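Long-range contacts in exotoxin 3 (Staphylococcus aureus, PDB 2Z8L), which binds the sialylated glycan sialyl Lewis X and belongs, as a superantigen-like protein, to the staphylococcal and streptococcal toxin family: residues 109-115 / 129-135; 136-141 / 193-198; 163-168 / 179-183. All coordinates share one frame; numbering follows the deposited sequence.

Contact 1 of 3, residues 109-115 / 129-135. Unlike the reference sequence in segment 109-115: Asn-111 (reference Ser), Lys-114 (reference Arg). Unlike the reference sequence in segment 129-135: His-132 (reference Tyr).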
# COMPACT_ATOMS: atom_id res chain seq x y z
N TYR A 109 -8.41 -14.87 -6.93
CA TYR A 109 -8.48 -13.40 -6.92
C TYR A 109 -9.87 -12.89 -7.32
O TYR A 109 -10.57 -13.50 -8.14
CB TYR A 109 -7.41 -12.77 -7.80
CG TYR A 109 -7.28 -13.38 -9.13
CD1 TYR A 109 -8.10 -13.04 -10.17
CD2 TYR A 109 -6.32 -14.33 -9.34
CE1 TYR A 109 -7.93 -13.64 -11.46
CE2 TYR A 109 -6.11 -14.92 -10.62
CZ TYR A 109 -6.95 -14.59 -11.65
OH TYR A 109 -6.74 -15.21 -12.89
N LEU A 110 -10.27 -11.76 -6.75
CA LEU A 110 -11.59 -11.25 -7.04
C LEU A 110 -11.65 -10.19 -8.10
O LEU A 110 -12.75 -9.80 -8.52
CB LEU A 110 -12.31 -10.82 -5.76
CG LEU A 110 -11.64 -9.93 -4.78
CD1 LEU A 110 -11.26 -8.51 -5.37
CD2 LEU A 110 -12.46 -9.74 -3.47
N ASN A 111 -10.48 -9.74 -8.57
CA ASN A 111 -10.42 -8.79 -9.68
C ASN A 111 -9.02 -8.88 -10.27
O ASN A 111 -8.07 -9.15 -9.55
CB ASN A 111 -10.72 -7.38 -9.11
CG ASN A 111 -10.96 -6.30 -10.14
OD1 ASN A 111 -11.18 -6.57 -11.32
ND2 ASN A 111 -10.98 -5.04 -9.65
N ALA A 112 -8.90 -8.65 -11.57
CA ALA A 112 -7.61 -8.75 -12.29
C ALA A 112 -7.51 -7.57 -13.26
O ALA A 112 -7.43 -7.76 -14.49
CB ALA A 112 -7.50 -10.05 -13.03
N PRO A 113 -7.47 -6.37 -12.71
CA PRO A 113 -7.36 -5.19 -13.60
C PRO A 113 -6.08 -5.25 -14.43
O PRO A 113 -5.05 -5.70 -13.97
CB PRO A 113 -7.31 -4.01 -12.62
CG PRO A 113 -6.86 -4.63 -11.28
CD PRO A 113 -7.46 -6.01 -11.28
N LYS A 114 -6.16 -4.77 -15.65
CA LYS A 114 -4.95 -4.55 -16.45
C LYS A 114 -4.03 -3.50 -15.80
O LYS A 114 -4.50 -2.52 -15.25
CB LYS A 114 -5.36 -4.09 -17.83
CG LYS A 114 -5.95 -5.22 -18.66
CD LYS A 114 -6.16 -4.87 -20.09
CE LYS A 114 -7.16 -5.79 -20.72
NZ LYS A 114 -7.37 -5.57 -22.19
N PHE A 115 -2.72 -3.73 -15.88
CA PHE A 115 -1.71 -2.78 -15.46
C PHE A 115 -0.93 -2.42 -16.72
O PHE A 115 -0.21 -3.27 -17.22
CB PHE A 115 -0.77 -3.44 -14.42
CG PHE A 115 0.19 -2.54 -13.77
CD1 PHE A 115 0.06 -1.16 -13.76
CD2 PHE A 115 1.23 -3.09 -13.07
CE1 PHE A 115 0.97 -0.35 -13.08
CE2 PHE A 115 2.15 -2.28 -12.44
CZ PHE A 115 2.01 -0.93 -12.43
N VAL A 129 1.37 -4.74 -21.27
CA VAL A 129 0.12 -4.91 -20.59
C VAL A 129 0.22 -6.13 -19.70
O VAL A 129 0.39 -7.25 -20.19
CB VAL A 129 -1.09 -5.10 -21.54
CG1 VAL A 129 -2.41 -5.24 -20.72
CG2 VAL A 129 -1.18 -3.97 -22.57
N LYS A 130 0.07 -5.92 -18.41
CA LYS A 130 0.17 -6.97 -17.42
C LYS A 130 -1.17 -6.94 -16.68
O LYS A 130 -2.06 -6.20 -17.04
CB LYS A 130 1.32 -6.73 -16.49
CG LYS A 130 2.70 -6.68 -17.16
CD LYS A 130 3.14 -8.09 -17.56
CE LYS A 130 4.42 -8.08 -18.36
NZ LYS A 130 4.60 -9.36 -19.15
N ARG A 131 -1.33 -7.89 -15.76
CA ARG A 131 -2.49 -7.91 -14.82
C ARG A 131 -1.97 -7.74 -13.44
O ARG A 131 -0.86 -8.19 -13.14
CB ARG A 131 -3.22 -9.25 -14.89
CG ARG A 131 -3.80 -9.56 -16.17
CD ARG A 131 -5.02 -8.78 -16.39
NE ARG A 131 -5.72 -9.21 -17.60
CZ ARG A 131 -6.97 -8.90 -17.91
NH1 ARG A 131 -7.74 -8.17 -17.10
NH2 ARG A 131 -7.49 -9.35 -19.04
N HIS A 132 -2.77 -7.14 -12.56
CA HIS A 132 -2.42 -7.13 -11.17
C HIS A 132 -3.62 -7.76 -10.48
O HIS A 132 -4.72 -7.22 -10.50
CB HIS A 132 -2.23 -5.73 -10.65
CG HIS A 132 -1.87 -5.67 -9.21
ND1 HIS A 132 -0.63 -6.03 -8.74
CD2 HIS A 132 -2.60 -5.30 -8.12
CE1 HIS A 132 -0.60 -5.87 -7.43
NE2 HIS A 132 -1.78 -5.42 -7.03
N TYR A 133 -3.37 -8.86 -9.82
CA TYR A 133 -4.43 -9.60 -9.15
C TYR A 133 -4.72 -9.03 -7.77
O TYR A 133 -3.83 -8.88 -6.92
CB TYR A 133 -4.03 -11.05 -9.08
CG TYR A 133 -3.76 -11.62 -10.44
CD1 TYR A 133 -4.78 -11.78 -11.36
CD2 TYR A 133 -2.47 -11.95 -10.84
CE1 TYR A 133 -4.57 -12.29 -12.62
CE2 TYR A 133 -2.24 -12.48 -12.12
CZ TYR A 133 -3.30 -12.64 -13.01
OH TYR A 133 -3.10 -13.17 -14.28
N ILE A 134 -6.03 -8.83 -7.50
CA ILE A 134 -6.53 -8.25 -6.28
C ILE A 134 -7.28 -9.33 -5.52
O ILE A 134 -8.16 -9.96 -6.09
CB ILE A 134 -7.54 -7.09 -6.61
CG1 ILE A 134 -6.93 -5.98 -7.49
CG2 ILE A 134 -8.16 -6.48 -5.38
CD1 ILE A 134 -5.84 -5.28 -6.86
N TYR A 135 -6.89 -9.55 -4.26
CA TYR A 135 -7.51 -10.57 -3.41
C TYR A 135 -8.38 -10.01 -2.31
O TYR A 135 -9.02 -10.80 -1.61
CB TYR A 135 -6.42 -11.48 -2.80
CG TYR A 135 -5.62 -12.22 -3.86
CD1 TYR A 135 -5.95 -13.51 -4.22
CD2 TYR A 135 -4.54 -11.62 -4.48
CE1 TYR A 135 -5.22 -14.19 -5.19
CE2 TYR A 135 -3.83 -12.31 -5.43
CZ TYR A 135 -4.18 -13.57 -5.78
OH TYR A 135 -3.49 -14.32 -6.73
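Phe-115 and Lys-130 pair through two backbone hydrogen bonds in the antiparallel hairpin of strands 114-121 and 124-131, part of the beta-grasp domain; from there the two segments run on side by side as far as Tyr-109 and Tyr-135. A classic beta bulge interrupts the far end: Leu-110 and Asn-111 both face Ile-134, whose O takes a firm bond from Leu-110 N and a weak one from Asn-111 N, while Ile-134 N returns a bond to Asn-111 O at 2.9 Å.

Tyr-109 can be followed outward. Its CG lies between the backbone N and the carbonyl carbon (chi1 47°), which brings the ring against Tyr-133. CB sits over a face of the Tyr-135 ring as a CH-pi contact, 3.9 Å from the centroid of that ring. CG and CD1 meet Tyr-133 CD1, which hangs over the middle of the Tyr-109 ring. At the ring edge, near its plane, CD2 has Tyr-135 OH beside it. Farther out, CZ comes to 3.4 Å from Tyr-133 CE1, and OH reaches the same carbon. The two ring planes are 31° apart.

Toward helix 141-155, Phe-115 and His-132 both touch Leu-148. Ile-134 lays CG1 against Pro-113 CD, 3.8 Å away, and CG2 against Leu-110 CD1. Asn-111 ND2 donates to Gly-197 O and Ile-200 O, outside the two segments. Arg-131 bends at chi2 (-75°), folding its guanidinium back under Lys-114 CG, which lies over one face, and NH1 donates to Ala-112 O at 2.7 Å.

Contact 2 of 3, residues 136-141 / 193-198. Unlike the reference sequence in segment 136-141: Val-139 (reference Ile). With SIA (N-acetyl-alpha-neuraminic acid), chain B.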
# COMPACT_ATOMS: atom_id res chain seq x y z
N LYS A 136 -8.43 -8.69 -2.18
CA LYS A 136 -9.11 -8.07 -1.07
C LYS A 136 -10.25 -7.18 -1.48
O LYS A 136 -10.11 -6.39 -2.38
CB LYS A 136 -8.08 -7.31 -0.17
CG LYS A 136 -7.27 -8.31 0.67
CD LYS A 136 -6.16 -7.68 1.51
CE LYS A 136 -6.62 -6.42 2.32
NZ LYS A 136 -7.81 -6.53 3.28
N GLU A 137 -11.33 -7.23 -0.71
CA GLU A 137 -12.46 -6.35 -0.89
C GLU A 137 -12.10 -4.93 -0.57
O GLU A 137 -12.61 -4.04 -1.23
CB GLU A 137 -13.63 -6.76 0.02
CG GLU A 137 -14.19 -8.10 -0.33
CD GLU A 137 -15.01 -8.73 0.81
OE1 GLU A 137 -15.21 -8.06 1.86
OE2 GLU A 137 -15.37 -9.89 0.64
N GLU A 138 -11.32 -4.73 0.47
CA GLU A 138 -10.87 -3.38 0.91
C GLU A 138 -9.36 -3.40 0.81
O GLU A 138 -8.72 -4.22 1.43
CB GLU A 138 -11.30 -3.15 2.36
CG GLU A 138 -11.48 -1.72 2.68
CD GLU A 138 -12.13 -1.55 4.04
OE1 GLU A 138 -13.40 -1.75 4.11
OE2 GLU A 138 -11.37 -1.29 5.03
N VAL A 139 -8.80 -2.51 0.01
CA VAL A 139 -7.39 -2.49 -0.22
C VAL A 139 -6.85 -1.07 0.13
O VAL A 139 -7.42 -0.05 -0.27
CB VAL A 139 -6.99 -2.81 -1.67
CG1 VAL A 139 -5.45 -3.04 -1.66
CG2 VAL A 139 -7.74 -4.01 -2.29
N SER A 140 -5.73 -1.02 0.88
CA SER A 140 -5.13 0.29 1.21
C SER A 140 -4.33 0.81 0.01
O SER A 140 -3.67 0.02 -0.71
CB SER A 140 -4.21 0.20 2.46
OG SER A 140 -3.04 -0.54 2.26
N LEU A 141 -4.37 2.15 -0.20
CA LEU A 141 -3.43 2.77 -1.14
C LEU A 141 -2.00 2.40 -0.78
O LEU A 141 -1.18 2.24 -1.70
CB LEU A 141 -3.57 4.29 -1.18
CG LEU A 141 -4.90 4.79 -1.65
CD1 LEU A 141 -4.81 6.34 -1.84
CD2 LEU A 141 -5.36 4.11 -2.95
N ASP A 193 -5.62 5.57 3.59
CA ASP A 193 -6.74 5.62 2.64
C ASP A 193 -7.01 4.23 2.04
O ASP A 193 -6.06 3.51 1.79
CB ASP A 193 -6.40 6.61 1.56
CG ASP A 193 -6.30 8.09 2.11
OD1 ASP A 193 -6.77 8.43 3.25
OD2 ASP A 193 -5.71 8.94 1.39
N VAL A 194 -8.28 3.88 1.90
CA VAL A 194 -8.68 2.54 1.43
C VAL A 194 -9.65 2.67 0.27
O VAL A 194 -10.42 3.65 0.20
CB VAL A 194 -9.31 1.77 2.60
CG1 VAL A 194 -9.88 0.47 2.17
CG2 VAL A 194 -8.28 1.54 3.71
N ILE A 195 -9.61 1.71 -0.64
CA ILE A 195 -10.51 1.71 -1.78
C ILE A 195 -11.12 0.32 -1.95
O ILE A 195 -10.64 -0.64 -1.38
CB ILE A 195 -9.79 2.12 -3.05
CG1 ILE A 195 -8.74 1.12 -3.51
CG2 ILE A 195 -9.27 3.52 -2.90
CD1 ILE A 195 -8.08 1.45 -4.83
N ASP A 196 -12.19 0.22 -2.72
CA ASP A 196 -12.82 -1.07 -2.93
C ASP A 196 -12.08 -1.79 -4.03
O ASP A 196 -12.12 -1.38 -5.20
CB ASP A 196 -14.29 -0.94 -3.33
CG ASP A 196 -15.06 -2.30 -3.29
OD1 ASP A 196 -14.47 -3.41 -3.50
OD2 ASP A 196 -16.31 -2.28 -3.00
N GLY A 197 -11.38 -2.86 -3.66
CA GLY A 197 -10.68 -3.69 -4.61
C GLY A 197 -11.47 -4.23 -5.79
O GLY A 197 -10.91 -4.35 -6.90
N ARG A 198 -12.77 -4.49 -5.58
CA ARG A 198 -13.65 -5.01 -6.63
C ARG A 198 -13.92 -3.97 -7.73
O ARG A 198 -14.35 -4.34 -8.83
CB ARG A 198 -14.93 -5.51 -6.02
CG ARG A 198 -14.74 -6.74 -5.18
CD ARG A 198 -15.87 -7.00 -4.23
NE ARG A 198 -16.09 -5.93 -3.29
CZ ARG A 198 -16.98 -5.99 -2.32
NH1 ARG A 198 -17.70 -7.10 -2.12
NH2 ARG A 198 -17.14 -4.94 -1.53
C1 SIA B . -5.10 11.92 -7.04
C2 SIA B . -5.90 13.00 -6.31
C3 SIA B . -7.07 13.52 -7.15
C4 SIA B . -8.17 12.46 -7.27
C5 SIA B . -8.63 11.95 -5.89
C6 SIA B . -7.38 11.48 -5.13
C7 SIA B . -7.61 10.98 -3.71
C8 SIA B . -6.27 10.76 -2.98
C9 SIA B . -6.37 9.99 -1.69
C10 SIA B . -10.74 10.73 -5.56
C11 SIA B . -11.53 9.49 -5.89
N5 SIA B . -9.54 10.82 -6.11
O1A SIA B . -4.62 11.03 -6.30
O1B SIA B . -4.90 11.96 -8.28
O4 SIA B . -9.29 13.00 -8.05
O6 SIA B . -6.47 12.58 -5.06
O7 SIA B . -8.32 11.96 -2.96
O8 SIA B . -5.42 10.08 -3.93
O9 SIA B . -5.12 9.89 -0.99
O10 SIA B . -11.14 11.62 -4.81
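Glu-137 and Arg-198 lie side by side and point the same way, carboxylate and guanidinium planes stacked 15° apart. Glu-137 CG sits over the centre of the guanidinium, 4.0 Å from Arg-198 CZ. Glu-137 OE2 is well out of the guanidinium plane and 4.6 Å from Arg-198 NH1, beyond a salt bridge, so any attraction is probably a weak charge effect; Tyr-106 OH, Gln-103 N and Gly-104 N hold the carboxylate oxygens.

The arginine is committed to Asp-196 in a salt bridge gripped side-on, one nitrogen to each oxygen. A bend at chi3 (-60°) brings NE round to Asp-196 OD1, 3.0 Å away, on the syn lone pair and within the guanidinium plane, while NH2 bonds OD2 from a tilted position. Arg-198 N also donates to OD1, closing an Asx turn, so that one oxygen accepts twice and the carboxylate is fixed in rotation.

Between the backbones, Val-139 and Ile-195 form a hydrogen-bonded pair, with Val-139 N reaching Ile-195 O at 3.0 Å and Ile-195 N returning to Val-139 O. Their side chains share the face toward Leu-144 of helix 141-155. Val-139 CG2 also rests on Gly-197 CA, 3.8 Å away.

In Leu-141, CG anti to the carbonyl carbon (chi1 -63°) puts the branch by Asp-193; from there CD2 packs on Ile-195 CG2, and CD1 touches Asp-193 CB at 3.8 Å and the sialic acid O9. That hydroxyl donates to Asp-193 OD2 at 2.6 Å. Ser-140 OG caps Glu-143 N. This is a two-stranded antiparallel sheet leading through an N-cap into a helix, with one end forming the glycerol-tail side of a sialic acid site.

Contact 3 of 3, residues 163-168 / 179-183. Unlike the reference sequence in segment 163-168: Asp-165 (reference Ala). With SIA (N-acetyl-alpha-neuraminic acid), chain B; GAL (beta-D-galactopyranose), chain C; FUC (alpha-L-fucopyranose), chain D.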
# COMPACT_ATOMS: atom_id res chain seq x y z
N PRO A 163 13.38 9.25 -11.81
CA PRO A 163 11.97 9.13 -12.23
C PRO A 163 11.27 10.37 -12.75
O PRO A 163 10.23 10.24 -13.43
CB PRO A 163 11.28 8.68 -10.93
CG PRO A 163 12.15 9.19 -9.84
CD PRO A 163 13.53 9.06 -10.36
N LYS A 164 11.79 11.55 -12.44
CA LYS A 164 11.17 12.79 -12.90
C LYS A 164 9.67 12.78 -12.61
O LYS A 164 9.29 12.53 -11.47
CB LYS A 164 11.53 13.04 -14.36
CG LYS A 164 13.01 13.23 -14.54
CD LYS A 164 13.40 13.44 -15.98
CE LYS A 164 14.85 13.84 -16.07
NZ LYS A 164 15.43 13.62 -17.44
N ASP A 165 8.84 13.01 -13.62
CA ASP A 165 7.38 13.14 -13.50
C ASP A 165 6.60 11.81 -13.56
O ASP A 165 5.34 11.83 -13.69
CB ASP A 165 6.90 13.97 -14.69
CG ASP A 165 7.29 13.32 -16.06
OD1 ASP A 165 8.48 12.99 -16.28
OD2 ASP A 165 6.40 13.14 -16.93
N SER A 166 7.32 10.68 -13.51
CA SER A 166 6.75 9.34 -13.61
C SER A 166 5.64 9.18 -12.57
O SER A 166 5.79 9.62 -11.42
CB SER A 166 7.85 8.25 -13.37
OG SER A 166 8.75 8.19 -14.48
N LYS A 167 4.58 8.47 -12.92
CA LYS A 167 3.47 8.24 -11.96
C LYS A 167 2.79 6.89 -12.22
O LYS A 167 2.87 6.35 -13.32
CB LYS A 167 2.36 9.29 -12.03
CG LYS A 167 2.73 10.75 -11.89
CD LYS A 167 1.67 11.66 -12.48
CE LYS A 167 1.99 13.20 -12.36
NZ LYS A 167 3.45 13.51 -12.43
N ILE A 168 2.11 6.41 -11.19
CA ILE A 168 1.14 5.32 -11.28
C ILE A 168 -0.25 5.95 -11.08
O ILE A 168 -0.38 6.87 -10.26
CB ILE A 168 1.39 4.25 -10.22
CG1 ILE A 168 2.69 3.51 -10.46
CG2 ILE A 168 0.23 3.23 -10.21
CD1 ILE A 168 3.07 2.71 -9.21
N THR A 179 -3.47 8.77 -7.72
CA THR A 179 -2.19 8.99 -8.38
C THR A 179 -1.07 8.83 -7.35
O THR A 179 -1.16 9.40 -6.24
CB THR A 179 -2.05 10.42 -8.93
OG1 THR A 179 -3.11 10.64 -9.83
CG2 THR A 179 -0.75 10.56 -9.72
N PHE A 180 -0.04 8.09 -7.76
CA PHE A 180 1.21 7.87 -6.97
C PHE A 180 2.35 8.47 -7.71
O PHE A 180 2.72 7.98 -8.78
CB PHE A 180 1.54 6.38 -6.65
CG PHE A 180 0.37 5.61 -6.06
CD1 PHE A 180 -0.38 6.16 -5.09
CD2 PHE A 180 0.14 4.29 -6.45
CE1 PHE A 180 -1.47 5.45 -4.53
CE2 PHE A 180 -0.90 3.57 -5.90
CZ PHE A 180 -1.70 4.17 -4.92
N GLU A 181 2.88 9.60 -7.24
CA GLU A 181 4.03 10.22 -7.89
C GLU A 181 5.28 9.42 -7.54
O GLU A 181 5.64 9.27 -6.35
CB GLU A 181 4.23 11.64 -7.41
CG GLU A 181 3.09 12.60 -7.65
CD GLU A 181 3.42 13.98 -7.01
OE1 GLU A 181 4.24 14.69 -7.61
OE2 GLU A 181 2.96 14.31 -5.89
N LEU A 182 6.00 8.94 -8.55
CA LEU A 182 7.14 8.01 -8.29
C LEU A 182 8.44 8.67 -7.84
O LEU A 182 9.36 7.95 -7.42
CB LEU A 182 7.39 7.12 -9.49
CG LEU A 182 6.19 6.28 -9.87
CD1 LEU A 182 6.44 5.48 -11.10
CD2 LEU A 182 5.75 5.34 -8.73
N ASN A 183 8.52 10.01 -7.88
CA ASN A 183 9.75 10.67 -7.46
C ASN A 183 9.88 10.83 -5.95
O ASN A 183 10.89 11.42 -5.46
CB ASN A 183 9.93 12.01 -8.16
CG ASN A 183 8.90 13.06 -7.80
OD1 ASN A 183 8.00 12.86 -7.01
ND2 ASN A 183 9.07 14.22 -8.41
C1 SIA B . -5.10 11.92 -7.04
C2 SIA B . -5.90 13.00 -6.31
C3 SIA B . -7.07 13.52 -7.15
C4 SIA B . -8.17 12.46 -7.27
C5 SIA B . -8.63 11.95 -5.89
C6 SIA B . -7.38 11.48 -5.13
C7 SIA B . -7.61 10.98 -3.71
C8 SIA B . -6.27 10.76 -2.98
C9 SIA B . -6.37 9.99 -1.69
C10 SIA B . -10.74 10.73 -5.56
C11 SIA B . -11.53 9.49 -5.89
N5 SIA B . -9.54 10.82 -6.11
O1A SIA B . -4.62 11.03 -6.30
O1B SIA B . -4.90 11.96 -8.28
O4 SIA B . -9.29 13.00 -8.05
O6 SIA B . -6.47 12.58 -5.06
O7 SIA B . -8.32 11.96 -2.96
O8 SIA B . -5.42 10.08 -3.93
O9 SIA B . -5.12 9.89 -0.99
O10 SIA B . -11.14 11.62 -4.81
C1 GAL C . -2.70 14.61 -3.20
C2 GAL C . -3.82 15.03 -4.14
C3 GAL C . -3.96 13.91 -5.17
C4 GAL C . -2.63 13.71 -5.90
C5 GAL C . -1.50 13.42 -4.91
C6 GAL C . -0.15 13.27 -5.58
O2 GAL C . -5.01 15.13 -3.35
O3 GAL C . -5.04 14.15 -6.09
O4 GAL C . -2.33 14.89 -6.61
O5 GAL C . -1.46 14.47 -3.92
O6 GAL C . 0.92 13.09 -4.67
C1 FUC D . 0.55 17.53 -1.83
C2 FUC D . 1.93 17.26 -2.45
C3 FUC D . 1.79 16.63 -3.83
C4 FUC D . 0.84 17.45 -4.68
C5 FUC D . -0.48 17.70 -3.95
C6 FUC D . -1.50 18.51 -4.72
O2 FUC D . 2.72 16.43 -1.62
O3 FUC D . 3.09 16.49 -4.41
O4 FUC D . 1.49 18.68 -4.89
O5 FUC D . -0.23 18.32 -2.70
O HOH W 1 7.10 11.62 -10.09
O HOH W 2 5.26 13.97 -10.00
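Ile-168 and Phe-180 are a hydrogen-bonded pair in the beta hairpin at the edge of the beta-grasp sheet, formed by strands 167-172 and 177-181. Phe-180 N reaches Ile-168 O at 2.8 Å, and Ile-168 N answers to Phe-180 O. Two residues along, Leu-182 N bonds Ser-166 O, which prolongs the pairing into the type II' turn from Pro-163 to Ser-166. Within that turn Pro-163 O accepts both Ser-166 N and Ser-166 OG.

Apolar contacts gather on the face turned to helix 141-155. Ile-168 sets CG2 beside Phe-180 CD2 and sends CD1 to 3.8 Å from Leu-182 CD2, crossing that leucine at about a right angle. At the turn, Ser-166 CB meets Leu-182 CD1, and Pro-163 CG rests against Asn-183 CA. On the other face of the sheet the aliphatic part of Lys-167 lies by Thr-179 CG2.

Water supports the polar side. One water donates to Lys-164 O and Ser-166 O and accepts from Asn-183 N, tying the turn to Asn-183 of the other segment; another joins Lys-167 NZ to Glu-181 OE1. Lys-167 NZ also holds Asp-165 O.

The bonds to the sugars come from 179-183. Thr-179 OG1 is anti to its carbonyl carbon (chi1 -58°), a position from which it donates to sialic acid O1B at 2.7 Å, while Thr-179 N donates to O1A at 2.9 Å; the carboxylate is thus met through both oxygens. Arg-190 links to Thr-179 O and to the sialic acid. Glu-181 is extended beyond CG, and its OE2 accepts from two hydroxyls, galactose O6 at 2.7 Å and fucose O3 at 2.6 Å.

In the fold
From the N terminus, the chain leaves the OB-fold domain and first closes contact 1, a short hairpin loop at one edge of the five-stranded beta-grasp sheet. Strand 138-140 follows and opens contact 2, whose long loop carries helix 141-155 and closes only at strand 194-196. Contact 3 is nested inside that loop, as the hairpin at the other edge of the same sheet. Contacts 1 and 2 are in series and touch through Asn-111 and Gly-197; contacts 2 and 3 meet at Leu-141 and Phe-180, and both touch the sialic acid. Contacts 1 and 3, 21 Å apart between centres, do not touch.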